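Local coordinates for protein putative serine phosphatase (Pseudomonas aeruginosa, PDB 6K4E) that probably removes phosphate from phosphorylated residues of a partner protein as a magnesium-dependent PP2C-type phosphatase in the SiaABC threonine phosphorylation pathway that controls biofilm formation, at residues Leu63-Ile68 and Leu122-Ala127; Ala67-Arg72 and Asp95-Arg100; Asp90-Asp95 and His116-Ala121; Asp112-Gly117 and Ala166-Met171; Arg128-His133 and Gln152-Met157. All coordinates share one frame; numbering follows the deposited sequence.

How the interactions relate
Interactions 1, 3 and 5 hold successive turns of one helix, 117-138: its first turn against the loop 90-95, its middle against the end of helix 49-67, and its later part against helix 143-157. Interaction 2 continues from interaction 1, sharing A67 and I68, and packs the link from helix 49-67 to helix 71-77 against strand 95-101. Interaction 4 joins strand 105-113 to the start of strand 171-179 beside the metals. Interactions 1, 2, 3 and 5 are buried and only interaction 4 is partly so. The chemistry follows the place: methionine, isoleucine and alanine contacts in interactions 1 and 5, a tyrosine-aspartate bond in interaction 2, close glycine backbones in interaction 3, and magnesium coordination in interaction 4.

Interaction 1: residues Leu63-Ile68 and Leu122-Ala127; sequences LIQRAI and LMTMLA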
# COMPACT_ATOMS: atom_id res chain seq x y z
N LEU B 63 -7.72 -2.50 -10.55
CA LEU B 63 -7.09 -1.59 -11.51
C LEU B 63 -5.88 -0.95 -10.82
O LEU B 63 -4.82 -0.79 -11.45
CB LEU B 63 -8.09 -0.51 -11.97
CG LEU B 63 -8.98 -0.79 -13.21
CD1 LEU B 63 -10.17 0.08 -13.16
CD2 LEU B 63 -8.27 -0.48 -14.55
N ILE B 64 -6.03 -0.61 -9.51
CA ILE B 64 -4.93 -0.04 -8.72
C ILE B 64 -3.83 -1.10 -8.60
O ILE B 64 -2.67 -0.80 -8.89
CB ILE B 64 -5.41 0.52 -7.34
CG1 ILE B 64 -6.35 1.75 -7.53
CG2 ILE B 64 -4.20 0.91 -6.46
CD1 ILE B 64 -7.21 2.13 -6.34
N GLN B 65 -4.18 -2.33 -8.20
CA GLN B 65 -3.19 -3.41 -8.06
C GLN B 65 -2.50 -3.78 -9.40
O GLN B 65 -1.31 -4.02 -9.40
CB GLN B 65 -3.79 -4.64 -7.35
CG GLN B 65 -2.76 -5.75 -7.09
CD GLN B 65 -3.24 -6.73 -6.07
OE1 GLN B 65 -4.26 -7.39 -6.25
NE2 GLN B 65 -2.50 -6.87 -4.99
N ARG B 66 -3.21 -3.75 -10.52
CA ARG B 66 -2.62 -4.03 -11.84
C ARG B 66 -1.61 -2.96 -12.25
O ARG B 66 -0.59 -3.26 -12.86
CB ARG B 66 -3.71 -4.18 -12.90
CG ARG B 66 -4.32 -5.58 -12.89
CD ARG B 66 -5.30 -5.80 -14.02
NE ARG B 66 -5.74 -7.20 -14.06
CZ ARG B 66 -5.12 -8.18 -14.71
NH1 ARG B 66 -4.03 -7.92 -15.43
NH2 ARG B 66 -5.59 -9.42 -14.67
N ALA B 67 -1.88 -1.70 -11.87
CA ALA B 67 -1.01 -0.55 -12.14
C ALA B 67 0.37 -0.63 -11.46
O ALA B 67 1.32 0.01 -11.92
CB ALA B 67 -1.72 0.74 -11.77
N ILE B 68 0.49 -1.43 -10.41
CA ILE B 68 1.77 -1.58 -9.72
C ILE B 68 2.58 -2.80 -10.29
O ILE B 68 3.70 -3.03 -9.85
CB ILE B 68 1.62 -1.58 -8.16
CG1 ILE B 68 0.94 -2.86 -7.63
CG2 ILE B 68 0.93 -0.33 -7.67
CD1 ILE B 68 1.75 -3.65 -6.68
N LEU B 122 -3.45 -4.89 0.40
CA LEU B 122 -2.89 -3.76 1.15
C LEU B 122 -1.39 -3.95 1.38
O LEU B 122 -0.61 -3.00 1.24
CB LEU B 122 -3.61 -3.56 2.51
CG LEU B 122 -5.05 -3.07 2.50
CD1 LEU B 122 -5.55 -2.86 3.94
CD2 LEU B 122 -5.19 -1.77 1.73
N MET B 123 -1.00 -5.18 1.74
CA MET B 123 0.38 -5.60 1.98
C MET B 123 1.24 -5.44 0.71
O MET B 123 2.37 -5.01 0.79
CB MET B 123 0.41 -7.06 2.47
CG MET B 123 -0.08 -7.25 3.91
SD MET B 123 0.88 -6.33 5.15
CE MET B 123 2.37 -7.20 5.09
N THR B 124 0.66 -5.78 -0.44
CA THR B 124 1.20 -5.74 -1.79
C THR B 124 1.61 -4.28 -2.16
O THR B 124 2.66 -4.08 -2.78
CB THR B 124 0.13 -6.43 -2.68
OG1 THR B 124 0.65 -7.56 -3.34
CG2 THR B 124 -0.55 -5.55 -3.61
N MET B 125 0.83 -3.27 -1.73
CA MET B 125 1.12 -1.85 -1.99
C MET B 125 2.35 -1.44 -1.16
O MET B 125 3.30 -0.88 -1.70
CB MET B 125 -0.07 -0.92 -1.66
CG MET B 125 -1.36 -1.25 -2.37
SD MET B 125 -1.26 -0.95 -4.16
CE MET B 125 -1.65 -2.54 -4.74
N LEU B 126 2.34 -1.78 0.12
CA LEU B 126 3.45 -1.49 1.04
C LEU B 126 4.73 -2.17 0.57
O LEU B 126 5.75 -1.49 0.47
CB LEU B 126 3.09 -1.93 2.46
CG LEU B 126 1.99 -1.13 3.16
CD1 LEU B 126 1.58 -1.79 4.48
CD2 LEU B 126 2.44 0.31 3.43
N ALA B 127 4.66 -3.48 0.21
CA ALA B 127 5.80 -4.25 -0.25
C ALA B 127 6.36 -3.75 -1.58
O ALA B 127 7.57 -3.73 -1.75
CB ALA B 127 5.45 -5.72 -0.34
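Two helices of the PP2C-type phosphatase domain meet here, the last turn of helix 49-67 with I68 just beyond it, and the middle of helix 117-138, and M125 reaches across from one helix to the other. The short helical segments run at 29° to each other with their axes 10.7 Å apart, a wide spacing that calls for long side chains. M125 suits the place because it is flexible and apolar to its tip: its chain is bent at chi2 and chi3, so that its methyl faces the other helix. There M125 CE lies 3.8 Å from CA of Q65 and 3.9 Å from CG1 of I68. One bond back, the sulfur touches the CG2 methyls of two beta-branched residues, with M125 SD 4.2 Å from I64 CG2 and equally far from I68 CG2. The side chains of I64 and M125 cross at about a right angle. I68 also reaches the helix backbone, its CD1 standing 4.0 Å from the carbonyl O of T124. Q65, with CG anti to the backbone N (chi1 -176°), is extended and carries its amide past helix 117-138, where NE2 finds its hydrogen-bond partner in the carbonyl O of G93, so this nitrogen is satisfied within a buried setting. The carbonyl of I68 is likewise taken up, by R128 further along helix 117-138. Around the contact, F96 of strand 95-101 packs on T124, while M125 and L122 meet their own counterparts in the second subunit, which places this helix pair between the sheet and the dimer interface.

Interaction 2: residues Ala67-Arg72 and Asp95-Arg100; sequences AILPDR and DFYVYR
L69 and P70 lie against Y97 and Y99 where the connection between helices 49-67 and 71-77 passes over strand 95-101, an outermost strand of one of the two antiparallel sheets of the PP2C-type fold. Apolar packing forms the body of the contact. P70 stands at the N-cap position before helix 71-77, and its rigid apolar ring packs on the strand residues, placing CG 3.6 Å from CB of Y99 and CD 3.6 Å from CD2 of Y97. L69 covers one face of the Y97 ring in a CH-pi contact, CD2 lying 4.2 Å from the centroid and 26° off the normal; the same methyl touches CB of F96. I68 adds a looser contact through CD1 to the F96 ring. Tyrosine suits position 97 because its flank can be buried while its hydroxyl remains available for bonding. Two waters add polar links: one donates to the carbonyl oxygens of both I68 and Y97, and another donates to D71 OD2 and to the Y97 hydroxyl. W86 of strand 82-87 meets the Y97 ring edge-to-face. The direct polar bond is very short: Y97 OH donates to OD1 of D71 at 2.5 Å, with the carboxylate nearly coplanar with the ring, 14° apart.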
# COMPACT_ATOMS: atom_id res chain seq x y z
N ALA B 67 -1.88 -1.70 -11.87
CA ALA B 67 -1.01 -0.55 -12.14
C ALA B 67 0.37 -0.63 -11.46
O ALA B 67 1.32 0.01 -11.92
CB ALA B 67 -1.72 0.74 -11.77
N ILE B 68 0.49 -1.43 -10.41
CA ILE B 68 1.77 -1.58 -9.72
C ILE B 68 2.58 -2.80 -10.29
O ILE B 68 3.70 -3.03 -9.85
CB ILE B 68 1.62 -1.58 -8.16
CG1 ILE B 68 0.94 -2.86 -7.63
CG2 ILE B 68 0.93 -0.33 -7.67
CD1 ILE B 68 1.75 -3.65 -6.68
N LEU B 69 2.02 -3.53 -11.28
CA LEU B 69 2.66 -4.70 -11.90
C LEU B 69 3.53 -4.32 -13.11
O LEU B 69 3.12 -3.46 -13.87
CB LEU B 69 1.66 -5.81 -12.26
CG LEU B 69 0.69 -6.25 -11.14
CD1 LEU B 69 -0.42 -7.12 -11.70
CD2 LEU B 69 1.41 -6.93 -9.98
N PRO B 70 4.74 -4.93 -13.29
CA PRO B 70 5.63 -4.52 -14.42
C PRO B 70 5.39 -5.19 -15.78
O PRO B 70 6.32 -5.35 -16.55
CB PRO B 70 7.02 -4.85 -13.87
CG PRO B 70 6.79 -6.07 -13.04
CD PRO B 70 5.42 -5.91 -12.42
N ASP B 71 4.13 -5.54 -16.10
CA ASP B 71 3.69 -6.17 -17.37
C ASP B 71 4.27 -5.60 -18.65
O ASP B 71 4.77 -6.36 -19.48
CB ASP B 71 2.16 -6.10 -17.45
CG ASP B 71 1.50 -6.96 -16.41
OD1 ASP B 71 2.24 -7.58 -15.63
OD2 ASP B 71 0.26 -7.02 -16.40
N ARG B 72 4.11 -4.28 -18.84
CA ARG B 72 4.52 -3.51 -20.00
C ARG B 72 6.02 -3.60 -20.22
O ARG B 72 6.46 -3.86 -21.34
CB ARG B 72 4.07 -2.04 -19.85
CG ARG B 72 4.40 -1.15 -21.05
CD ARG B 72 4.57 0.32 -20.68
NE ARG B 72 5.05 1.11 -21.82
CZ ARG B 72 4.29 1.94 -22.54
NH1 ARG B 72 3.02 2.12 -22.23
NH2 ARG B 72 4.81 2.60 -23.57
N ASP B 95 -0.42 -11.54 -3.73
CA ASP B 95 0.71 -11.90 -4.57
C ASP B 95 0.98 -10.82 -5.57
O ASP B 95 0.03 -10.29 -6.18
CB ASP B 95 0.37 -13.16 -5.39
CG ASP B 95 0.65 -14.54 -4.81
OD1 ASP B 95 0.72 -14.67 -3.57
OD2 ASP B 95 0.67 -15.51 -5.59
N PHE B 96 2.26 -10.58 -5.84
CA PHE B 96 2.66 -9.66 -6.90
C PHE B 96 4.05 -10.04 -7.40
O PHE B 96 4.60 -11.06 -7.00
CB PHE B 96 2.51 -8.16 -6.53
CG PHE B 96 3.56 -7.57 -5.61
CD1 PHE B 96 3.58 -7.89 -4.26
CD2 PHE B 96 4.53 -6.70 -6.10
CE1 PHE B 96 4.53 -7.32 -3.41
CE2 PHE B 96 5.52 -6.18 -5.26
CZ PHE B 96 5.51 -6.47 -3.92
N TYR B 97 4.57 -9.29 -8.34
CA TYR B 97 5.86 -9.58 -8.94
C TYR B 97 6.53 -8.28 -9.31
O TYR B 97 5.87 -7.24 -9.47
CB TYR B 97 5.72 -10.50 -10.16
CG TYR B 97 4.63 -10.11 -11.13
CD1 TYR B 97 3.31 -10.45 -10.90
CD2 TYR B 97 4.94 -9.49 -12.35
CE1 TYR B 97 2.30 -10.14 -11.82
CE2 TYR B 97 3.95 -9.17 -13.28
CZ TYR B 97 2.63 -9.49 -13.00
OH TYR B 97 1.62 -9.25 -13.89
N VAL B 98 7.85 -8.34 -9.38
CA VAL B 98 8.67 -7.18 -9.65
C VAL B 98 9.55 -7.47 -10.86
O VAL B 98 9.78 -8.63 -11.21
CB VAL B 98 9.50 -6.75 -8.39
CG1 VAL B 98 8.59 -6.23 -7.28
CG2 VAL B 98 10.38 -7.89 -7.86
N TYR B 99 10.07 -6.43 -11.45
CA TYR B 99 10.98 -6.52 -12.59
C TYR B 99 11.64 -5.16 -12.71
O TYR B 99 10.97 -4.14 -12.57
CB TYR B 99 10.22 -6.81 -13.89
CG TYR B 99 11.12 -6.77 -15.10
CD1 TYR B 99 12.09 -7.76 -15.30
CD2 TYR B 99 10.99 -5.78 -16.06
CE1 TYR B 99 12.93 -7.73 -16.41
CE2 TYR B 99 11.82 -5.75 -17.18
CZ TYR B 99 12.79 -6.74 -17.35
OH TYR B 99 13.62 -6.74 -18.43
N ARG B 100 12.95 -5.16 -12.94
CA ARG B 100 13.76 -3.96 -13.13
C ARG B 100 14.87 -4.27 -14.15
O ARG B 100 15.82 -4.98 -13.83
CB ARG B 100 14.34 -3.49 -11.79
CG ARG B 100 15.22 -2.23 -11.88
CD ARG B 100 14.43 -0.95 -12.16
NE ARG B 100 13.54 -0.63 -11.04
CZ ARG B 100 13.81 0.23 -10.07
NH1 ARG B 100 14.93 0.94 -10.09
NH2 ARG B 100 12.96 0.39 -9.06
O HOH W 1 6.12 -4.58 -9.14
O HOH W 2 -0.88 -9.39 -14.83

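Interaction 3: residues Asp90-Asp95 and His116-Ala121; sequences DVVGGD and HGVPGA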
# COMPACT_ATOMS: atom_id res chain seq x y z
N ASP B 90 -9.27 -13.90 -5.01
CA ASP B 90 -10.42 -13.03 -5.10
C ASP B 90 -10.12 -12.01 -6.23
O ASP B 90 -9.38 -12.35 -7.16
CB ASP B 90 -10.77 -12.46 -3.72
CG ASP B 90 -10.78 -13.55 -2.62
OD1 ASP B 90 -11.37 -14.64 -2.84
OD2 ASP B 90 -10.15 -13.32 -1.55
N VAL B 91 -10.71 -10.83 -6.22
CA VAL B 91 -10.43 -9.90 -7.32
C VAL B 91 -9.03 -9.29 -7.14
O VAL B 91 -8.31 -9.04 -8.12
CB VAL B 91 -11.54 -8.84 -7.41
CG1 VAL B 91 -11.45 -8.05 -8.72
CG2 VAL B 91 -12.91 -9.52 -7.31
N VAL B 92 -8.63 -9.08 -5.88
CA VAL B 92 -7.33 -8.57 -5.47
C VAL B 92 -6.69 -9.62 -4.56
O VAL B 92 -7.40 -10.30 -3.81
CB VAL B 92 -7.41 -7.16 -4.82
CG1 VAL B 92 -7.83 -6.10 -5.84
CG2 VAL B 92 -8.33 -7.14 -3.59
N GLY B 93 -5.38 -9.77 -4.63
CA GLY B 93 -4.70 -10.78 -3.83
C GLY B 93 -3.48 -10.26 -3.11
O GLY B 93 -3.21 -9.07 -3.16
N GLY B 94 -2.74 -11.17 -2.47
CA GLY B 94 -1.53 -10.85 -1.71
C GLY B 94 -0.26 -11.15 -2.47
O GLY B 94 0.85 -10.99 -1.95
N ASP B 95 -0.42 -11.54 -3.73
CA ASP B 95 0.71 -11.90 -4.57
C ASP B 95 0.98 -10.82 -5.57
O ASP B 95 0.03 -10.29 -6.18
CB ASP B 95 0.37 -13.16 -5.39
CG ASP B 95 0.65 -14.54 -4.81
OD1 ASP B 95 0.72 -14.67 -3.57
OD2 ASP B 95 0.67 -15.51 -5.59
N HIS B 116 -4.66 -13.00 1.63
CA HIS B 116 -5.12 -12.87 0.27
C HIS B 116 -6.28 -11.87 0.37
O HIS B 116 -6.48 -11.31 1.44
CB HIS B 116 -5.56 -14.24 -0.30
CG HIS B 116 -6.54 -14.96 0.57
ND1 HIS B 116 -7.88 -14.63 0.52
CD2 HIS B 116 -6.35 -15.92 1.50
CE1 HIS B 116 -8.47 -15.41 1.41
NE2 HIS B 116 -7.60 -16.20 2.03
N GLY B 117 -7.00 -11.63 -0.73
CA GLY B 117 -8.10 -10.68 -0.71
C GLY B 117 -7.62 -9.28 -0.45
O GLY B 117 -6.48 -8.94 -0.80
N VAL B 118 -8.47 -8.45 0.17
CA VAL B 118 -8.15 -7.05 0.49
C VAL B 118 -6.92 -6.92 1.43
O VAL B 118 -6.02 -6.17 1.06
CB VAL B 118 -9.39 -6.31 1.06
CG1 VAL B 118 -9.05 -4.91 1.57
CG2 VAL B 118 -10.49 -6.25 0.00
N PRO B 119 -6.83 -7.66 2.59
CA PRO B 119 -5.64 -7.51 3.45
C PRO B 119 -4.34 -7.82 2.72
O PRO B 119 -3.36 -7.08 2.88
CB PRO B 119 -5.91 -8.47 4.61
CG PRO B 119 -7.34 -8.65 4.63
CD PRO B 119 -7.77 -8.62 3.20
N GLY B 120 -4.35 -8.86 1.89
CA GLY B 120 -3.20 -9.22 1.08
C GLY B 120 -2.85 -8.11 0.10
O GLY B 120 -1.69 -7.71 0.01
N ALA B 121 -3.86 -7.53 -0.57
CA ALA B 121 -3.68 -6.43 -1.51
C ALA B 121 -3.10 -5.17 -0.87
O ALA B 121 -2.29 -4.50 -1.50
CB ALA B 121 -4.97 -6.12 -2.23
O HOH W 3 -7.18 -13.12 -3.27
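V92 leans on the first turn of helix 117-138 and can be followed outward from the backbone. Its CB rests 3.7 Å from CB of A121. CG2, set between the backbone N and the carbonyl carbon, continues along the same methyl at 3.8 Å and comes more loosely, at 4.3 Å, to CG2 of V118. A beta-branched residue suits this place, since one short side chain can touch two residues of the turn. Beyond V92 the glycine-rich start of helix 117-138 packs on the glycines of loop 90-95, next to the magnesium-binding loop of C113 and G115. With no side chain on either residue, the CA atoms of G94 and G120 lie only 3.6 Å apart. G117 adopts a positive phi (65°) that glycine accepts readily. Its CA makes a CA-H...O contact to V92 O; a water probably donates to the same oxygen and accepts from the backbone N of D90 and of G117. H116 ND1 gives D90 OD2 a weak bond of 3.3 Å, the oxygen at the ring edge and the carboxylate turned 65° from the ring. Helix 49-67 packs on the loop and on V118, V118 also meets its counterpart in the second subunit, and G94 pairs through its backbone with C113 of strand 105-113.

Interaction 4: residues Asp112-Gly117 and Ala166-Met171; sequences DCAGHG and ALATNM. With MG (magnesium ion), chain G; MG (magnesium ion), chain F.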
# COMPACT_ATOMS: atom_id res chain seq x y z
N ASP B 112 4.74 -13.09 -2.03
CA ASP B 112 3.46 -13.57 -1.51
C ASP B 112 3.38 -12.95 -0.13
O ASP B 112 4.14 -13.36 0.75
CB ASP B 112 3.42 -15.12 -1.43
CG ASP B 112 2.12 -15.72 -0.88
OD1 ASP B 112 1.25 -14.95 -0.43
OD2 ASP B 112 1.95 -16.98 -0.98
N CYS B 113 2.55 -11.88 0.01
CA CYS B 113 2.33 -11.16 1.27
C CYS B 113 1.34 -11.93 2.12
O CYS B 113 0.48 -12.59 1.56
CB CYS B 113 1.80 -9.76 0.99
SG CYS B 113 2.91 -8.71 0.04
N ALA B 114 1.39 -11.76 3.44
CA ALA B 114 0.46 -12.40 4.38
C ALA B 114 -0.98 -12.15 3.95
O ALA B 114 -1.34 -11.02 3.63
CB ALA B 114 0.70 -11.88 5.78
N GLY B 115 -1.75 -13.21 3.87
CA GLY B 115 -3.15 -13.14 3.48
C GLY B 115 -3.39 -13.11 1.98
O GLY B 115 -2.48 -13.24 1.15
N HIS B 116 -4.66 -13.00 1.63
CA HIS B 116 -5.12 -12.87 0.27
C HIS B 116 -6.28 -11.87 0.37
O HIS B 116 -6.48 -11.31 1.44
CB HIS B 116 -5.56 -14.24 -0.30
CG HIS B 116 -6.54 -14.96 0.57
ND1 HIS B 116 -7.88 -14.63 0.52
CD2 HIS B 116 -6.35 -15.92 1.50
CE1 HIS B 116 -8.47 -15.41 1.41
NE2 HIS B 116 -7.60 -16.20 2.03
N GLY B 117 -7.00 -11.63 -0.73
CA GLY B 117 -8.10 -10.68 -0.71
C GLY B 117 -7.62 -9.28 -0.45
O GLY B 117 -6.48 -8.94 -0.80
N ALA B 166 -2.73 -8.46 17.19
CA ALA B 166 -2.00 -9.52 16.49
C ALA B 166 -2.21 -9.40 14.98
O ALA B 166 -3.33 -9.59 14.49
CB ALA B 166 -2.43 -10.89 17.00
N LEU B 167 -1.12 -9.07 14.25
CA LEU B 167 -1.11 -8.85 12.80
C LEU B 167 -0.08 -9.70 12.03
O LEU B 167 1.13 -9.57 12.26
CB LEU B 167 -0.83 -7.35 12.53
CG LEU B 167 -1.90 -6.56 11.82
CD1 LEU B 167 -1.65 -5.09 11.98
CD2 LEU B 167 -1.95 -6.91 10.36
N ALA B 168 -0.57 -10.53 11.08
CA ALA B 168 0.28 -11.35 10.22
C ALA B 168 0.77 -10.41 9.11
O ALA B 168 -0.03 -9.94 8.29
CB ALA B 168 -0.51 -12.52 9.64
N THR B 169 2.06 -10.03 9.19
CA THR B 169 2.71 -9.06 8.29
C THR B 169 3.93 -9.62 7.56
O THR B 169 4.64 -8.86 6.88
CB THR B 169 3.09 -7.79 9.07
OG1 THR B 169 4.06 -8.12 10.07
CG2 THR B 169 1.90 -7.08 9.68
N ASN B 170 4.20 -10.91 7.73
CA ASN B 170 5.30 -11.59 7.07
C ASN B 170 5.00 -11.83 5.57
O ASN B 170 3.85 -11.75 5.13
CB ASN B 170 5.67 -12.87 7.82
CG ASN B 170 4.61 -13.94 7.85
OD1 ASN B 170 3.41 -13.69 7.74
ND2 ASN B 170 5.03 -15.18 8.04
N MET B 171 6.05 -12.03 4.78
CA MET B 171 5.93 -12.25 3.35
C MET B 171 7.00 -13.14 2.80
O MET B 171 8.13 -13.16 3.30
CB MET B 171 5.85 -10.93 2.57
CG MET B 171 7.11 -10.09 2.60
SD MET B 171 6.99 -8.51 1.74
CE MET B 171 5.69 -7.79 2.65
MG MG G . -0.67 -14.51 0.63
MG MG F . 0.07 -18.00 -0.99
O HOH W 4 0.12 -17.36 -3.18
O HOH W 5 -1.24 -16.56 -0.18
O HOH W 6 0.32 -18.43 1.01
O HOH W 7 -1.23 -14.19 -1.44
O HOH W 8 0.38 -15.62 2.01
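C113 turns SG anti to its carbonyl carbon (chi1 -61°), and M171 folds back at chi3 (60°), which brings SG of C113 and CE of M171 to 3.9 Å on the same face of the sheet. They are a small thiol and a flexible thioether, both at home in a buried place under helix 117-138, where A127 touches each. Their backbones form an antiparallel non-hydrogen-bonded pair, and just past it A114 N gives a weak bond to N170 O at 3.0 Å, bent to 127°. The small methyl of A114 then lies among the carbonyls of N170 and A168, its CB 3.3 Å from A168 O. D112, with CG anti to the backbone N, extends its carboxylate to both magnesium ions. OD1 binds one magnesium at 2.2 Å and OD2 the other at 2.1 Å, and a water bridges the two ions. The first ion is also held by the carbonyl oxygens of C113 and G115, with three waters completing six ligands; at G115 a positive phi, easy for glycine, accompanies this turn of the loop. D238 and D291 bind the second ion. A shared aspartate between two magnesium ions, joined by a bridging water, is the hallmark of the PP2C-type phosphatase metal centre.

Interaction 5: residues Arg128-His133 and Gln152-Met157; sequences RAAIDH and QAMRSM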
# COMPACT_ATOMS: atom_id res chain seq x y z
N ARG B 128 5.49 -3.29 -2.51
CA ARG B 128 5.94 -2.75 -3.79
C ARG B 128 6.80 -1.50 -3.56
O ARG B 128 7.89 -1.40 -4.13
CB ARG B 128 4.75 -2.46 -4.73
CG ARG B 128 5.02 -1.43 -5.85
CD ARG B 128 5.94 -1.94 -6.97
NE ARG B 128 6.60 -0.83 -7.66
CZ ARG B 128 6.17 -0.26 -8.78
NH1 ARG B 128 5.08 -0.70 -9.38
NH2 ARG B 128 6.84 0.75 -9.30
N ALA B 129 6.34 -0.59 -2.69
CA ALA B 129 7.07 0.62 -2.31
C ALA B 129 8.34 0.30 -1.52
O ALA B 129 9.38 0.87 -1.81
CB ALA B 129 6.17 1.54 -1.50
N ALA B 130 8.26 -0.65 -0.56
CA ALA B 130 9.42 -1.15 0.20
C ALA B 130 10.48 -1.77 -0.76
O ALA B 130 11.67 -1.61 -0.51
CB ALA B 130 8.98 -2.21 1.20
N ILE B 131 10.06 -2.42 -1.85
CA ILE B 131 11.01 -3.03 -2.80
C ILE B 131 11.72 -1.92 -3.62
O ILE B 131 12.94 -2.00 -3.80
CB ILE B 131 10.37 -4.18 -3.65
CG1 ILE B 131 10.35 -5.46 -2.81
CG2 ILE B 131 11.13 -4.43 -4.99
CD1 ILE B 131 9.52 -6.59 -3.34
N ASP B 132 10.96 -0.87 -4.03
CA ASP B 132 11.50 0.28 -4.76
C ASP B 132 12.55 1.00 -3.92
O ASP B 132 13.61 1.33 -4.44
CB ASP B 132 10.35 1.26 -5.12
CG ASP B 132 9.49 0.76 -6.27
OD1 ASP B 132 9.45 -0.47 -6.50
OD2 ASP B 132 8.84 1.59 -6.91
N HIS B 133 12.25 1.23 -2.63
CA HIS B 133 13.19 1.85 -1.69
C HIS B 133 14.48 1.02 -1.64
O HIS B 133 15.56 1.57 -1.81
CB HIS B 133 12.58 1.98 -0.27
CG HIS B 133 13.60 2.24 0.79
ND1 HIS B 133 13.98 3.53 1.13
CD2 HIS B 133 14.31 1.36 1.54
CE1 HIS B 133 14.90 3.40 2.07
NE2 HIS B 133 15.14 2.11 2.35
N GLN B 152 13.39 -4.28 6.43
CA GLN B 152 13.55 -3.07 7.25
C GLN B 152 12.51 -1.98 6.92
O GLN B 152 11.87 -1.46 7.83
CB GLN B 152 14.99 -2.53 7.18
CG GLN B 152 16.03 -3.42 7.89
CD GLN B 152 15.68 -3.80 9.33
OE1 GLN B 152 15.37 -2.95 10.18
NE2 GLN B 152 15.72 -5.10 9.62
N ALA B 153 12.32 -1.71 5.61
CA ALA B 153 11.35 -0.76 5.08
C ALA B 153 9.95 -1.18 5.51
O ALA B 153 9.18 -0.32 5.94
CB ALA B 153 11.44 -0.69 3.56
N MET B 154 9.63 -2.50 5.48
CA MET B 154 8.33 -3.01 5.92
C MET B 154 8.13 -2.79 7.43
O MET B 154 7.08 -2.29 7.82
CB MET B 154 8.15 -4.47 5.57
CG MET B 154 7.83 -4.72 4.08
SD MET B 154 6.31 -3.92 3.51
CE MET B 154 5.11 -4.63 4.60
N ARG B 155 9.15 -3.10 8.26
CA ARG B 155 9.12 -2.92 9.73
C ARG B 155 8.95 -1.45 10.12
O ARG B 155 8.39 -1.13 11.18
CB ARG B 155 10.40 -3.44 10.38
CG ARG B 155 10.59 -4.92 10.23
CD ARG B 155 11.84 -5.40 10.93
NE ARG B 155 12.18 -6.77 10.55
CZ ARG B 155 11.69 -7.86 11.14
NH1 ARG B 155 10.81 -7.74 12.13
NH2 ARG B 155 12.06 -9.06 10.74
N SER B 156 9.48 -0.57 9.25
CA SER B 156 9.44 0.89 9.39
C SER B 156 8.03 1.46 9.19
O SER B 156 7.73 2.48 9.77
CB SER B 156 10.43 1.53 8.42
OG SER B 156 9.93 2.75 7.89
N MET B 157 7.20 0.84 8.33
CA MET B 157 5.86 1.31 8.00
C MET B 157 4.76 0.65 8.80
O MET B 157 3.73 1.28 9.04
CB MET B 157 5.60 1.16 6.49
CG MET B 157 6.54 1.98 5.65
SD MET B 157 6.23 1.91 3.89
CE MET B 157 6.82 0.26 3.48
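A130 and A153 bring helices 117-138 and 143-157 together at their tightest point, with A130 CB 3.7 Å from A153 CB and the two CA atoms at 5.3 Å. These helices, consecutive in the chain, pack as a pair through small alanine faces. Alanine suits both places, since its single methyl lets the backbones approach while the short axes, 9.1 Å apart, run at 130° to each other. The methyl of A130 is also met by two methionines from the other helix: SD of M154 lies 3.9 Å away and CE of M157 4.0 Å. The bend of M154 at chi2 (-60°) sets its sulfur against A130. M157 instead extends as far as SD and turns at chi3, so the terminal methyl makes its contact. Flexible, polarisable thioethers can follow the surface of so small a neighbour. Toward the partly exposed margin the packing thins out. H133, its CG anti to the backbone N, offers only CD2 to the methyl of A153, at 4.1 Å. On the other flank of helix 117-138, R128 holds D132 side-on through NE and NH2, with NE to OD1 of D132 at 3.1 Å, a salt bridge between residues one helical turn apart. Among its neighbours, I131 packs on F96 and V98 of strand 95-101, M154 and M157 continue onto L126, and A129 meets A129 of the second subunit, so helix 117-138 is flanked by sheet, helix 143-157 and partner chain.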